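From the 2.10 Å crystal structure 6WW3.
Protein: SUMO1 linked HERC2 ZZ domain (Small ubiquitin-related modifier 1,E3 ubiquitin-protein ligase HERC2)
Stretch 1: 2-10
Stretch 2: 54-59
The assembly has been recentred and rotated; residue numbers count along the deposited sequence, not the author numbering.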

# COMPACT_ATOMS: atom_id res chain seq x y z
N ASP A 2 -4.23 -10.98 -12.98
CA ASP A 2 -3.35 -9.82 -12.95
C ASP A 2 -3.37 -9.24 -11.55
O ASP A 2 -4.44 -8.92 -11.02
CB ASP A 2 -3.82 -8.79 -14.00
CG ASP A 2 -2.87 -7.61 -14.18
OD1 ASP A 2 -1.93 -7.43 -13.39
OD2 ASP A 2 -3.07 -6.86 -15.15
N GLN A 3 -2.18 -9.09 -10.95
CA GLN A 3 -2.11 -8.48 -9.63
C GLN A 3 -2.67 -7.07 -9.65
O GLN A 3 -3.33 -6.65 -8.69
CB GLN A 3 -0.65 -8.46 -9.14
CG GLN A 3 -0.39 -7.66 -7.87
CD GLN A 3 -1.13 -8.22 -6.66
OE1 GLN A 3 -1.84 -7.50 -5.98
NE2 GLN A 3 -0.96 -9.50 -6.42
N GLU A 4 -2.47 -6.35 -10.76
CA GLU A 4 -2.94 -4.98 -10.89
C GLU A 4 -4.46 -4.88 -10.78
O GLU A 4 -4.97 -3.83 -10.39
CB GLU A 4 -2.45 -4.38 -12.21
CG GLU A 4 -2.87 -2.91 -12.45
CD GLU A 4 -2.06 -1.92 -11.61
OE1 GLU A 4 -1.02 -2.32 -11.04
OE2 GLU A 4 -2.47 -0.75 -11.51
N ALA A 5 -5.17 -5.96 -11.10
CA ALA A 5 -6.63 -6.00 -10.98
C ALA A 5 -7.12 -6.18 -9.55
O ALA A 5 -8.28 -5.87 -9.27
CB ALA A 5 -7.20 -7.12 -11.85
N LYS A 6 -6.28 -6.68 -8.64
CA LYS A 6 -6.69 -6.84 -7.25
C LYS A 6 -6.96 -5.48 -6.63
O LYS A 6 -6.19 -4.54 -6.82
CB LYS A 6 -5.58 -7.52 -6.43
CG LYS A 6 -5.06 -8.88 -6.89
CD LYS A 6 -6.10 -9.98 -6.94
CE LYS A 6 -5.41 -11.27 -7.42
NZ LYS A 6 -6.34 -12.31 -7.96
N ILE A 7 -8.04 -5.37 -5.87
CA ILE A 7 -8.30 -4.15 -5.12
C ILE A 7 -8.34 -4.49 -3.63
O ILE A 7 -8.64 -5.62 -3.23
CB ILE A 7 -9.61 -3.44 -5.54
CG1 ILE A 7 -10.83 -4.22 -5.07
CG2 ILE A 7 -9.65 -3.21 -7.05
CD1 ILE A 7 -11.95 -3.32 -4.60
N HIS A 8 -8.02 -3.50 -2.81
CA HIS A 8 -8.09 -3.62 -1.36
C HIS A 8 -9.19 -2.69 -0.85
O HIS A 8 -8.94 -1.50 -0.59
CB HIS A 8 -6.74 -3.27 -0.74
CG HIS A 8 -5.63 -4.11 -1.28
ND1 HIS A 8 -5.16 -5.23 -0.64
CD2 HIS A 8 -4.90 -4.00 -2.42
CE1 HIS A 8 -4.18 -5.77 -1.34
NE2 HIS A 8 -4.00 -5.04 -2.43
N PRO A 9 -10.42 -3.18 -0.73
CA PRO A 9 -11.54 -2.29 -0.39
C PRO A 9 -11.27 -1.57 0.92
O PRO A 9 -10.70 -2.13 1.86
CB PRO A 9 -12.73 -3.25 -0.26
CG PRO A 9 -12.33 -4.47 -1.02
CD PRO A 9 -10.84 -4.58 -0.88
N GLY A 10 -11.64 -0.29 0.95
CA GLY A 10 -11.49 0.51 2.14
C GLY A 10 -10.09 1.02 2.43
O GLY A 10 -9.91 1.70 3.45
N ARG A 54 4.12 -6.30 2.66
CA ARG A 54 3.45 -6.43 1.37
C ARG A 54 2.19 -7.28 1.51
O ARG A 54 2.26 -8.44 1.93
CB ARG A 54 4.38 -7.06 0.33
CG ARG A 54 3.75 -7.08 -1.06
CD ARG A 54 4.49 -8.05 -1.98
NE ARG A 54 5.57 -7.42 -2.72
CZ ARG A 54 5.52 -7.14 -4.03
NH1 ARG A 54 4.43 -7.43 -4.73
NH2 ARG A 54 6.56 -6.57 -4.63
N ILE A 55 1.06 -6.72 1.10
CA ILE A 55 -0.22 -7.40 1.15
C ILE A 55 -0.74 -7.44 -0.28
O ILE A 55 -1.23 -6.42 -0.80
CB ILE A 55 -1.21 -6.70 2.09
CG1 ILE A 55 -0.58 -6.58 3.48
CG2 ILE A 55 -2.55 -7.44 2.16
CD1 ILE A 55 -1.29 -5.65 4.41
N ASN A 56 -0.63 -8.60 -0.94
CA ASN A 56 -1.02 -8.67 -2.35
C ASN A 56 -2.53 -8.74 -2.52
O ASN A 56 -3.04 -8.32 -3.56
CB ASN A 56 -0.37 -9.88 -3.04
CG ASN A 56 1.12 -9.73 -3.21
OD1 ASN A 56 1.63 -8.67 -3.58
ND2 ASN A 56 1.84 -10.82 -2.98
N GLU A 57 -3.24 -9.29 -1.53
CA GLU A 57 -4.69 -9.38 -1.63
C GLU A 57 -5.29 -9.36 -0.23
O GLU A 57 -4.63 -9.75 0.74
CB GLU A 57 -5.11 -10.65 -2.37
CG GLU A 57 -4.82 -11.92 -1.62
CD GLU A 57 -5.00 -13.14 -2.50
OE1 GLU A 57 -5.27 -12.96 -3.71
OE2 GLU A 57 -4.87 -14.26 -1.97
N PRO A 58 -6.54 -8.88 -0.09
CA PRO A 58 -7.19 -8.83 1.23
C PRO A 58 -7.11 -10.15 1.97
O PRO A 58 -7.21 -11.23 1.39
CB PRO A 58 -8.63 -8.46 0.88
CG PRO A 58 -8.50 -7.64 -0.34
CD PRO A 58 -7.35 -8.22 -1.12
N GLY A 59 -6.91 -10.06 3.29
CA GLY A 59 -6.74 -11.22 4.14
C GLY A 59 -5.31 -11.52 4.55
O GLY A 59 -5.10 -12.16 5.58

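The two stretches bury a modest 329 Å² between them, and no clear hydrogen bond crosses the contact; it rests on packing and on how a few side chains are turned. CA-CA pairing sets the register: Gln 3 with Asn 56, Lys 6 with Glu 57, His 8 with Pro 58.

His 8, buried, is central. Its CB points sideways, but chi1 of -56° (m) and chi2 of -97° bring the ring end closer, so that His 8 CE1 lies 3.1 Å from Ile 55 O and 3.6 Å from both Asn 56 O and Glu 57 N. The ring thus sits against the backbone of the second stretch. His 8 NE2 is 3.5 Å from Ile 55 O, but the angle is too poor for a hydrogen bond; this nitrogen is satisfied elsewhere in the structure. Beside the ring, Pro 58 CD approaches His 8 ND1 to 3.7 Å, while Pro 58 CG lies 3.5 Å from Ile 7 O and 3.9 Å from Pro 9 CD, an apolar contact between two C-gamma exo rings.

Lys 6 directs its CB toward the second stretch, 3.9 Å from Asn 56 O. Its m, m, t, t chain leaves NZ 4.4 Å from Glu 57 OE1, near enough for charge attraction but beyond a salt bridge. Glu 57 meets it with an extended chi2 of -169° after a p chi1.

At Gln 3, the t, p conformation carries the amide nearer than the sideways CB would suggest. The modelled Gln 3 OE1 lies 2.8 Å from Asn 56 O, but the amide is probably turned over, so its atom labels cannot define the interaction. Local bonds accompany these conformations: Asp 2 OD1 accepts from Glu 4 N at 2.9 Å, and Asn 56 OD1 from Arg 54 NH1 at 3.3 Å (169°).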